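Local coordinates for diheme cytochrome C NAPB (Haemophilus influenzae, PDB 1JNI), which carries two stacked c-type hemes and, as the small subunit of periplasmic nitrate reductase, probably passes electrons to the catalytic subunit, at residues S75-H78 / F79-R82; N53-Q56 / C57-C60; R94-C97 / L98-H101. All coordinates share one frame; numbering follows the deposited sequence. Where two conformers were deposited one is given.

Contact 1 of 3, residues S75-H78 / F79-R82; sequences SPTH and FMDR. With HEC (heme c), chain B.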
loop_
_atom_site.group_PDB
_atom_site.type_symbol
_atom_site.label_atom_id
_atom_site.label_comp_id
_atom_site.label_asym_id
_atom_site.label_seq_id
_atom_site.Cartn_x
_atom_site.Cartn_y
_atom_site.Cartn_z
ATOM N N SER A 75 0.422 -6.425 -3.795
ATOM C CA SER A 75 0.322 -7.353 -4.917
ATOM C C SER A 75 0.059 -6.683 -6.260
ATOM O O SER A 75 -0.336 -5.501 -6.264
ATOM C CB SER A 75 -0.846 -8.319 -4.656
ATOM O OG SER A 75 -2.098 -7.647 -4.611
ATOM N N PRO A 76 0.273 -7.379 -7.354
ATOM C CA PRO A 76 -0.080 -6.798 -8.676
ATOM C C PRO A 76 -1.505 -6.267 -8.818
ATOM O O PRO A 76 -1.746 -5.409 -9.669
ATOM C CB PRO A 76 0.201 -7.936 -9.654
ATOM C CG PRO A 76 1.250 -8.753 -8.954
ATOM C CD PRO A 76 0.942 -8.674 -7.467
ATOM N N THR A 77 -2.477 -6.698 -8.000
ATOM C CA THR A 77 -3.807 -6.109 -8.029
ATOM C C THR A 77 -3.778 -4.588 -7.732
ATOM O O THR A 77 -4.692 -3.910 -8.209
ATOM C CB THR A 77 -4.777 -6.723 -7.019
ATOM O OG1 THR A 77 -4.083 -6.732 -5.781
ATOM C CG2 THR A 77 -5.103 -8.196 -7.259
ATOM N N HIS A 78 -2.797 -4.085 -7.007
ATOM C CA HIS A 78 -2.617 -2.676 -6.660
ATOM C C HIS A 78 -1.937 -1.843 -7.776
ATOM O O HIS A 78 -1.950 -0.627 -7.732
ATOM C CB HIS A 78 -1.845 -2.612 -5.348
ATOM C CG HIS A 78 -2.582 -3.041 -4.135
ATOM N ND1 HIS A 78 -2.898 -4.322 -3.824
ATOM C CD2 HIS A 78 -3.099 -2.368 -3.072
ATOM C CE1 HIS A 78 -3.590 -4.436 -2.663
ATOM N NE2 HIS A 78 -3.704 -3.215 -2.168
ATOM N N PHE A 79 -1.383 -2.507 -8.803
ATOM C CA PHE A 79 -0.719 -1.890 -9.951
ATOM C C PHE A 79 -1.444 -2.029 -11.288
ATOM O O PHE A 79 -1.278 -1.232 -12.202
ATOM C CB PHE A 79 0.674 -2.473 -10.115
ATOM C CG PHE A 79 1.690 -2.139 -9.040
ATOM C CD1 PHE A 79 1.889 -2.957 -7.942
ATOM C CD2 PHE A 79 2.467 -0.996 -9.161
ATOM C CE1 PHE A 79 2.824 -2.644 -6.962
ATOM C CE2 PHE A 79 3.380 -0.716 -8.181
ATOM C CZ PHE A 79 3.600 -1.515 -7.086
ATOM N N MET A 80 -2.262 -3.082 -11.455
ATOM C CA MET A 80 -2.954 -3.345 -12.702
ATOM C C MET A 80 -4.007 -2.337 -13.121
ATOM O O MET A 80 -4.680 -1.698 -12.296
ATOM C CB MET A 80 -3.696 -4.690 -12.658
ATOM C CG MET A 80 -4.911 -4.770 -11.776
ATOM S SD MET A 80 -5.423 -6.519 -11.595
ATOM C CE MET A 80 -6.853 -6.180 -10.500
ATOM N N ASP A 81 -4.110 -2.216 -14.449
ATOM C CA ASP A 81 -5.207 -1.403 -14.982
ATOM C C ASP A 81 -6.511 -2.199 -14.998
ATOM O O ASP A 81 -6.546 -3.327 -14.527
ATOM C CB ASP A 81 -4.874 -0.856 -16.364
ATOM C CG ASP A 81 -4.864 -1.791 -17.525
ATOM O OD1 ASP A 81 -5.271 -2.961 -17.369
ATOM O OD2 ASP A 81 -4.454 -1.367 -18.623
ATOM N N ARG A 82 -7.556 -1.587 -15.566
ATOM C CA ARG A 82 -8.893 -2.185 -15.633
ATOM C C ARG A 82 -8.912 -3.566 -16.285
ATOM O O ARG A 82 -9.780 -4.387 -15.913
ATOM C CB ARG A 82 -9.836 -1.205 -16.349
HETATM FE FE HEC B . -4.584 -2.872 -0.397
HETATM C CHA HEC B . -4.653 -6.260 -0.016
HETATM C CHB HEC B . -1.608 -2.700 1.234
HETATM C CHC HEC B . -4.281 0.446 -1.288
HETATM C CHD HEC B . -7.788 -2.902 -1.566
HETATM N NA HEC B . -3.412 -4.178 0.485
HETATM C C1A HEC B . -3.558 -5.566 0.480
HETATM C C2A HEC B . -2.428 -6.229 1.157
HETATM C C3A HEC B . -1.602 -5.204 1.546
HETATM C C4A HEC B . -2.233 -3.961 1.118
HETATM C CMA HEC B . -0.238 -5.291 2.231
HETATM C CAA HEC B . -2.173 -7.747 1.243
HETATM C CBA HEC B . -1.300 -8.291 0.077
HETATM C CGA HEC B . -2.040 -8.038 -1.210
HETATM O O1A HEC B . -2.994 -8.804 -1.476
HETATM O O2A HEC B . -1.757 -7.071 -1.998
HETATM N NB HEC B . -3.247 -1.450 -0.086
HETATM C C1B HEC B . -2.101 -1.540 0.671
HETATM C C2B HEC B . -1.330 -0.283 0.633
HETATM C C3B HEC B . -2.026 0.572 -0.194
HETATM C C4B HEC B . -3.211 -0.180 -0.627
HETATM C CMB HEC B . -0.024 -0.024 1.420
HETATM C CAB HEC B . -1.628 1.858 -0.657
HETATM C CBB HEC B . -0.320 1.969 -1.376
HETATM N NC HEC B . -5.806 -1.513 -1.227
HETATM C C1C HEC B . -5.507 -0.191 -1.530
HETATM C C2C HEC B . -6.694 0.513 -1.981
HETATM C C3C HEC B . -7.693 -0.396 -2.004
HETATM C C4C HEC B . -7.111 -1.683 -1.621
HETATM C CMC HEC B . -6.761 2.030 -2.259
HETATM C CAC HEC B . -9.067 -0.225 -2.336
HETATM C CBC HEC B . -9.380 0.152 -3.733
HETATM N ND HEC B . -5.951 -4.266 -0.713
HETATM C C1D HEC B . -7.223 -4.129 -1.252
HETATM C C2D HEC B . -7.862 -5.409 -1.353
HETATM C C3D HEC B . -6.988 -6.353 -0.911
HETATM C C4D HEC B . -5.803 -5.618 -0.508
HETATM C CMD HEC B . -9.291 -5.684 -1.826
HETATM C CAD HEC B . -7.280 -7.867 -0.957
HETATM C CBD HEC B . -6.437 -8.680 -1.874
HETATM C CGD HEC B . -5.927 -8.051 -3.151
HETATM O O1D HEC B . -4.699 -8.043 -3.321
HETATM O O2D HEC B . -6.714 -7.573 -3.967
HETATM O O HOH W 1 -4.856 -1.449 -9.529
#

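Contact 2 of 3, residues N53-Q56 / C57-C60; sequences NVNQ and CLNC. With HEC (heme c), chain C.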
loop_
_atom_site.group_PDB
_atom_site.type_symbol
_atom_site.label_atom_id
_atom_site.label_comp_id
_atom_site.label_asym_id
_atom_site.label_seq_id
_atom_site.Cartn_x
_atom_site.Cartn_y
_atom_site.Cartn_z
ATOM N N ASN A 53 2.200 13.625 -3.625
ATOM C CA ASN A 53 3.605 13.369 -3.813
ATOM C C ASN A 53 4.296 12.592 -2.692
ATOM O O ASN A 53 5.512 12.431 -2.769
ATOM C CB ASN A 53 4.349 14.706 -3.982
ATOM C CG ASN A 53 3.953 15.479 -5.218
ATOM O OD1 ASN A 53 4.132 15.003 -6.335
ATOM N ND2 ASN A 53 3.415 16.688 -5.091
ATOM N N VAL A 54 3.551 12.158 -1.683
ATOM C CA VAL A 54 4.083 11.450 -0.512
ATOM C C VAL A 54 3.254 10.217 -0.221
ATOM O O VAL A 54 2.020 10.393 -0.095
ATOM C CB VAL A 54 4.109 12.346 0.741
ATOM C CG1 VAL A 54 4.523 11.589 1.978
ATOM C CG2 VAL A 54 5.074 13.493 0.561
ATOM N N ASN A 55 3.879 9.042 -0.135
ATOM C CA ASN A 55 3.104 7.843 0.329
ATOM C C ASN A 55 3.992 7.053 1.300
ATOM O O ASN A 55 4.804 6.254 0.909
ATOM C CB ASN A 55 2.629 6.958 -0.799
ATOM C CG ASN A 55 1.643 5.909 -0.340
ATOM O OD1 ASN A 55 1.856 5.319 0.733
ATOM N ND2 ASN A 55 0.576 5.677 -1.107
ATOM N N GLN A 56 3.832 7.303 2.584
ATOM C CA GLN A 56 4.746 6.723 3.563
ATOM C C GLN A 56 4.442 5.249 3.805
ATOM O O GLN A 56 5.332 4.492 4.236
ATOM C CB GLN A 56 4.747 7.573 4.830
ATOM C CG GLN A 56 5.349 8.970 4.663
ATOM C CD GLN A 56 5.435 9.647 6.013
ATOM O OE1 GLN A 56 4.472 9.913 6.717
ATOM N NE2 GLN A 56 6.659 9.922 6.458
ATOM N N CYS A 57 3.268 4.747 3.436
ATOM C CA CYS A 57 3.014 3.321 3.503
ATOM C C CYS A 57 4.002 2.498 2.628
ATOM O O CYS A 57 4.404 1.385 2.986
ATOM C CB CYS A 57 1.599 2.989 3.071
ATOM S SG CYS A 57 0.281 3.966 3.825
ATOM N N LEU A 58 4.402 3.094 1.491
ATOM C CA LEU A 58 5.263 2.390 0.573
ATOM C C LEU A 58 6.708 2.328 1.054
ATOM O O LEU A 58 7.515 1.618 0.460
ATOM C CB LEU A 58 5.123 3.062 -0.807
ATOM C CG LEU A 58 3.732 2.821 -1.480
ATOM C CD1 LEU A 58 3.669 3.632 -2.768
ATOM C CD2 LEU A 58 3.460 1.367 -1.774
ATOM N N ASN A 59 7.050 3.032 2.127
ATOM C CA ASN A 59 8.409 2.915 2.665
ATOM C C ASN A 59 8.657 1.498 3.160
ATOM O O ASN A 59 9.824 1.100 3.295
ATOM C CB ASN A 59 8.667 3.841 3.856
ATOM C CG ASN A 59 8.620 5.311 3.655
ATOM O OD1 ASN A 59 8.642 5.791 2.516
ATOM N ND2 ASN A 59 8.516 6.042 4.776
ATOM N N CYS A 60 7.594 0.748 3.457
ATOM C CA CYS A 60 7.687 -0.646 3.902
ATOM C C CYS A 60 7.012 -1.612 2.917
ATOM O O CYS A 60 7.592 -2.692 2.728
ATOM C CB CYS A 60 7.110 -0.840 5.315
ATOM S SG CYS A 60 8.042 0.128 6.570
HETATM FE FE HEC C . 1.739 -1.918 7.157
HETATM C CHA HEC C . 0.857 -5.195 7.828
HETATM C CHB HEC C . -1.228 -1.440 5.560
HETATM C CHC HEC C . 2.490 1.386 6.724
HETATM C CHD HEC C . 4.892 -2.518 8.304
HETATM N NA HEC C . 0.137 -3.077 6.779
HETATM C C1A HEC C . -0.047 -4.390 7.132
HETATM C C2A HEC C . -1.298 -4.894 6.572
HETATM C C3A HEC C . -1.874 -3.878 5.890
HETATM C C4A HEC C . -0.999 -2.734 6.030
HETATM C CMA HEC C . -3.123 -3.874 5.000
HETATM C CAA HEC C . -1.763 -6.364 6.687
HETATM C CBA HEC C . -1.312 -7.207 5.449
HETATM C CGA HEC C . -1.648 -8.658 5.694
HETATM O O1A HEC C . -2.724 -9.082 5.310
HETATM O O2A HEC C . -0.824 -9.437 6.257
HETATM N NB HEC C . 0.781 -0.344 6.364
HETATM C C1B HEC C . -0.454 -0.296 5.735
HETATM C C2B HEC C . -0.818 1.068 5.382
HETATM C C3B HEC C . 0.201 1.862 5.755
HETATM C C4B HEC C . 1.221 0.984 6.319
HETATM C CMB HEC C . -2.114 1.372 4.601
HETATM C CAB HEC C . 0.279 3.308 5.691
HETATM C CBB HEC C . -0.864 4.099 6.268
HETATM N NC HEC C . 3.355 -0.816 7.393
HETATM C C1C HEC C . 3.511 0.534 7.130
HETATM C C2C HEC C . 4.866 0.974 7.411
HETATM C C3C HEC C . 5.574 -0.110 7.850
HETATM C C4C HEC C . 4.606 -1.223 7.855
HETATM C CMC HEC C . 5.385 2.375 7.084
HETATM C CAC HEC C . 6.972 -0.188 8.047
HETATM C CBC HEC C . 7.546 0.692 9.122
HETATM N ND HEC C . 2.650 -3.496 7.965
HETATM C C1D HEC C . 3.976 -3.572 8.362
HETATM C C2D HEC C . 4.293 -4.896 8.902
HETATM C C3D HEC C . 3.146 -5.615 8.797
HETATM C C4D HEC C . 2.131 -4.747 8.202
HETATM C CMD HEC C . 5.670 -5.322 9.490
HETATM C CAD HEC C . 2.894 -7.019 9.366
HETATM C CBD HEC C . 3.405 -8.044 8.340
HETATM C CGD HEC C . 2.260 -8.188 7.337
HETATM O O1D HEC C . 1.246 -8.911 7.641
HETATM O O2D HEC C . 2.492 -7.531 6.303
HETATM O O HOH W 2 9.464 8.584 5.571
#

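Contact 3 of 3, residues R94-C97 / L98-H101; sequences RYFC and LQCH. With HEC (heme c), chain B.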
loop_
_atom_site.group_PDB
_atom_site.type_symbol
_atom_site.label_atom_id
_atom_site.label_comp_id
_atom_site.label_asym_id
_atom_site.label_seq_id
_atom_site.Cartn_x
_atom_site.Cartn_y
_atom_site.Cartn_z
ATOM N N ARG A 94 -3.896 1.572 -7.014
ATOM C CA ARG A 94 -4.522 1.581 -5.668
ATOM C C ARG A 94 -3.530 2.332 -4.756
ATOM O O ARG A 94 -2.659 1.650 -4.213
ATOM C CB ARG A 94 -4.802 0.190 -5.149
ATOM C CG ARG A 94 -5.898 -0.600 -5.830
ATOM C CD ARG A 94 -6.204 -1.918 -5.149
ATOM N NE ARG A 94 -7.131 -2.771 -5.911
ATOM C CZ ARG A 94 -7.350 -4.063 -5.614
ATOM N NH1 ARG A 94 -6.729 -4.648 -4.581
ATOM N NH2 ARG A 94 -8.178 -4.762 -6.351
ATOM N N TYR A 95 -3.635 3.651 -4.683
ATOM C CA TYR A 95 -2.635 4.540 -4.113
ATOM C C TYR A 95 -3.030 5.115 -2.762
ATOM O O TYR A 95 -2.230 5.129 -1.844
ATOM C CB TYR A 95 -2.322 5.692 -5.087
ATOM C CG TYR A 95 -1.282 6.665 -4.613
ATOM C CD1 TYR A 95 0.063 6.454 -4.832
ATOM C CD2 TYR A 95 -1.626 7.831 -3.936
ATOM C CE1 TYR A 95 0.989 7.382 -4.374
ATOM C CE2 TYR A 95 -0.720 8.762 -3.480
ATOM C CZ TYR A 95 0.616 8.526 -3.720
ATOM O OH TYR A 95 1.570 9.433 -3.268
ATOM N N PHE A 96 -4.274 5.599 -2.680
ATOM C CA PHE A 96 -4.730 6.190 -1.428
ATOM C C PHE A 96 -5.194 5.066 -0.513
ATOM O O PHE A 96 -6.404 4.822 -0.414
ATOM C CB PHE A 96 -5.791 7.267 -1.657
ATOM C CG PHE A 96 -5.206 8.489 -2.358
ATOM C CD1 PHE A 96 -5.497 8.751 -3.674
ATOM C CD2 PHE A 96 -4.383 9.369 -1.669
ATOM C CE1 PHE A 96 -5.029 9.864 -4.328
ATOM C CE2 PHE A 96 -3.886 10.489 -2.330
ATOM C CZ PHE A 96 -4.198 10.722 -3.652
ATOM N N CYS A 97 -4.272 4.391 0.151
ATOM C CA CYS A 97 -4.393 3.195 0.975
ATOM C C CYS A 97 -5.536 3.220 1.993
ATOM O O CYS A 97 -6.266 2.232 2.163
ATOM C CB CYS A 97 -3.095 2.855 1.746
ATOM S SG CYS A 97 -1.555 3.127 0.797
ATOM N N LEU A 98 -5.700 4.327 2.715
ATOM C CA LEU A 98 -6.705 4.418 3.800
ATOM C C LEU A 98 -8.102 4.724 3.318
ATOM O O LEU A 98 -9.070 4.853 4.112
ATOM C CB LEU A 98 -6.197 5.398 4.878
ATOM C CG LEU A 98 -4.913 5.018 5.627
ATOM C CD1 LEU A 98 -4.555 5.999 6.727
ATOM C CD2 LEU A 98 -4.979 3.621 6.263
ATOM N N GLN A 99 -8.326 4.841 2.015
ATOM C CA GLN A 99 -9.690 4.898 1.473
ATOM C C GLN A 99 -10.323 3.505 1.630
ATOM O O GLN A 99 -11.552 3.389 1.694
ATOM C CB GLN A 99 -9.772 5.270 -0.002
ATOM C CG GLN A 99 -9.457 6.647 -0.561
ATOM C CD GLN A 99 -9.633 6.838 -2.054
ATOM O OE1 GLN A 99 -9.266 7.870 -2.671
ATOM N NE2 GLN A 99 -10.164 5.902 -2.840
ATOM N N CYS A 100 -9.533 2.433 1.627
ATOM C CA CYS A 100 -9.986 1.041 1.665
ATOM C C CYS A 100 -9.615 0.277 2.915
ATOM O O CYS A 100 -10.411 -0.533 3.380
ATOM C CB CYS A 100 -9.386 0.324 0.449
ATOM S SG CYS A 100 -9.919 0.996 -1.146
ATOM N N HIS A 101 -8.387 0.453 3.453
ATOM C CA HIS A 101 -7.907 -0.325 4.603
ATOM C C HIS A 101 -8.209 0.408 5.914
ATOM O O HIS A 101 -7.962 1.609 6.015
ATOM C CB HIS A 101 -6.425 -0.561 4.443
ATOM C CG HIS A 101 -6.040 -1.525 3.345
ATOM N ND1 HIS A 101 -6.022 -2.890 3.500
ATOM C CD2 HIS A 101 -5.626 -1.335 2.060
ATOM C CE1 HIS A 101 -5.627 -3.490 2.359
ATOM N NE2 HIS A 101 -5.374 -2.542 1.466
HETATM FE FE HEC B . -4.584 -2.872 -0.397
HETATM C CHA HEC B . -4.653 -6.260 -0.016
HETATM C CHB HEC B . -1.608 -2.700 1.234
HETATM C CHC HEC B . -4.281 0.446 -1.288
HETATM C CHD HEC B . -7.788 -2.902 -1.566
HETATM N NA HEC B . -3.412 -4.178 0.485
HETATM C C1A HEC B . -3.558 -5.566 0.480
HETATM C C2A HEC B . -2.428 -6.229 1.157
HETATM C C3A HEC B . -1.602 -5.204 1.546
HETATM C C4A HEC B . -2.233 -3.961 1.118
HETATM C CMA HEC B . -0.238 -5.291 2.231
HETATM C CAA HEC B . -2.173 -7.747 1.243
HETATM C CBA HEC B . -1.300 -8.291 0.077
HETATM C CGA HEC B . -2.040 -8.038 -1.210
HETATM O O1A HEC B . -2.994 -8.804 -1.476
HETATM O O2A HEC B . -1.757 -7.071 -1.998
HETATM N NB HEC B . -3.247 -1.450 -0.086
HETATM C C1B HEC B . -2.101 -1.540 0.671
HETATM C C2B HEC B . -1.330 -0.283 0.633
HETATM C C3B HEC B . -2.026 0.572 -0.194
HETATM C C4B HEC B . -3.211 -0.180 -0.627
HETATM C CMB HEC B . -0.024 -0.024 1.420
HETATM C CAB HEC B . -1.628 1.858 -0.657
HETATM C CBB HEC B . -0.320 1.969 -1.376
HETATM N NC HEC B . -5.806 -1.513 -1.227
HETATM C C1C HEC B . -5.507 -0.191 -1.530
HETATM C C2C HEC B . -6.694 0.513 -1.981
HETATM C C3C HEC B . -7.693 -0.396 -2.004
HETATM C C4C HEC B . -7.111 -1.683 -1.621
HETATM C CMC HEC B . -6.761 2.030 -2.259
HETATM C CAC HEC B . -9.067 -0.225 -2.336
HETATM C CBC HEC B . -9.380 0.152 -3.733
HETATM N ND HEC B . -5.951 -4.266 -0.713
HETATM C C1D HEC B . -7.223 -4.129 -1.252
HETATM C C2D HEC B . -7.862 -5.409 -1.353
HETATM C C3D HEC B . -6.988 -6.353 -0.911
HETATM C C4D HEC B . -5.803 -5.618 -0.508
HETATM C CMD HEC B . -9.291 -5.684 -1.826
HETATM C CAD HEC B . -7.280 -7.867 -0.957
HETATM C CBD HEC B . -6.437 -8.680 -1.874
HETATM C CGD HEC B . -5.927 -8.051 -3.151
HETATM O O1D HEC B . -4.699 -8.043 -3.321
HETATM O O2D HEC B . -6.714 -7.573 -3.967
#

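Contact 1 of 3, residues S75-H78 / F79-R82
Pro76 and Thr77 meet Phe79 and Met80 in a local turn contact at the surface, in the loop after helix 66-69, where the chain supplies an axial heme ligand and then leaves the cofactor. Two backbone donors converge on Pro76 O: Met80 N arrives nearly end-on at 3.0 Å (C=O...N 173°), whereas Phe79 N, 3.1 Å from the same oxygen, stands above the carbonyl plane. Met80 starts with CG between its backbone N and carbonyl carbon (chi1 71°) and continues extended, which lays the thioether alongside Thr77; the methyl CE ends 4.1 Å from Thr77 CB. A water donates to both Thr77 O and Met80 O, closing the turn a second time. Phe79 turns its ring edge to Ser75 O, with CD1 3.8 Å from that oxygen, and also packs on Ile74 and Pro92. On the heme side, His78 NE2 binds the iron at 2.0 Å. The imidazole plane runs close to heme NB and CHA, and ND1 makes a weak bond to Thr77 OG1. Ser75 N donates to propionate O2A at 2.9 Å, and Thr77 OG1 lies 2.9 Å from O1D of the other propionate. His101 completes the iron site from the other face, the bis-histidine coordination characteristic of low-spin multiheme cytochromes c.

Contact 2 of 3, residues N53-Q56 / C57-C60
Over one face of the Asn55 carboxamide lies the isobutyl group of Leu58, with CD1 3.9 Å from Asn55 CG; at the amide's two ends, OD1 turns to the backbone of 57-58 and ND2 approaches Tyr95 and Cys97. The Asn59 carboxamide has Gln56 O over one face, 3.4 Å from Asn59 CG, and Gln56 CA lies over the same face. The third amide, that of Gln56, is held at both ends: OE1 accepts from Gln49 N, and a water accepts from Gln56 NE2 and from Asn59 ND2, tying the two side chains together.

CG of Asn55 stands opposite its own backbone N (chi1 -169°), a setting that carries OD1 forward to the start of the helix. There it receives weak capping bonds from Cys57 N at 3.1 Å and from Leu58 N. The stronger grip is through the backbone. Leu58 N donates to Asn55 O at 3.2 Å, closing a type I turn, and Asn59 N donates to Gln56 O at 3.1 Å. Leu58 N is therefore shared between the carbonyl and the side-chain oxygen of one residue.

The turn delivers two thioether sulfurs to one heme c. Cys57 SG is bonded to CAB at 2.0 Å and Cys60 SG to CAC at 1.9 Å, while Gln56 O packs against the heme methyl CMC. Strand 54-55 thus passes through a capped turn into helix 58-61, and Cys57 in the turn and Cys60 in the helix are the two cysteines of the CXXCH heme-attachment motif of c-type cytochromes.

Contact 3 of 3, residues R94-C97 / L98-H101
Backbone hydrogen bonds wind 94-97 onto 98-101: Cys97 O takes His101 N at 3.1 Å, nearly straight (168°) and in the carbonyl plane, besides a weak bond from Cys100 N. One step earlier, Gln99 N donates to Phe96 O at 3.1 Å, and Phe96 centres an inverse gamma turn.

Side-chain packing joins Phe96 and Gln99. The Gln99 amide crosses Phe96 with the two planes 12° apart, OE1 coming 3.7 Å from Phe96 CB, while Tyr95 CD2 sits over the centre of one Phe96 ring face.

Covalent bonds fix the heme: Cys97 SG to CAB and Cys100 SG to CAC, each 1.9 Å. His101 NE2 coordinates the iron at 2.1 Å, and Pro39 O engages ND1, which should make the imidazole a stronger donor.

Polar anchoring comes from Arg94. Its chain, extended from CG to NE, spans the heme face that carries His78, with CD 3.7 Å from C4C, and NH1 then donates to propionate O2D at 3.0 Å, the oxygen meeting the guanidinium at its edge. Thioethers, histidine and sequence together make this the CXXCH motif of a c-type heme site.

Overall arrangement
Contacts 1 and 3 serve one heme from its two faces: 75-78 brings His78, 98-101 brings His101, and Arg94 N probably bonds to His78 O. Contact 2 attaches the other heme; its centre lies about 17 Å from that of contact 1, on the opposite side of the chain's centre. Contact 1 is a surface turn relying on coordination and propionate bonds, whereas contacts 2 and 3 are partly buried and bind through thioethers, contact 3 also reaching iron and propionate. Those two meet where the hemes stack: Cys57 SG and Cys97 SG are 3.6 Å apart, and Asn55 packs on Tyr95. Contact 2 joins a weakly bonded strand to a short helix; the others are loops.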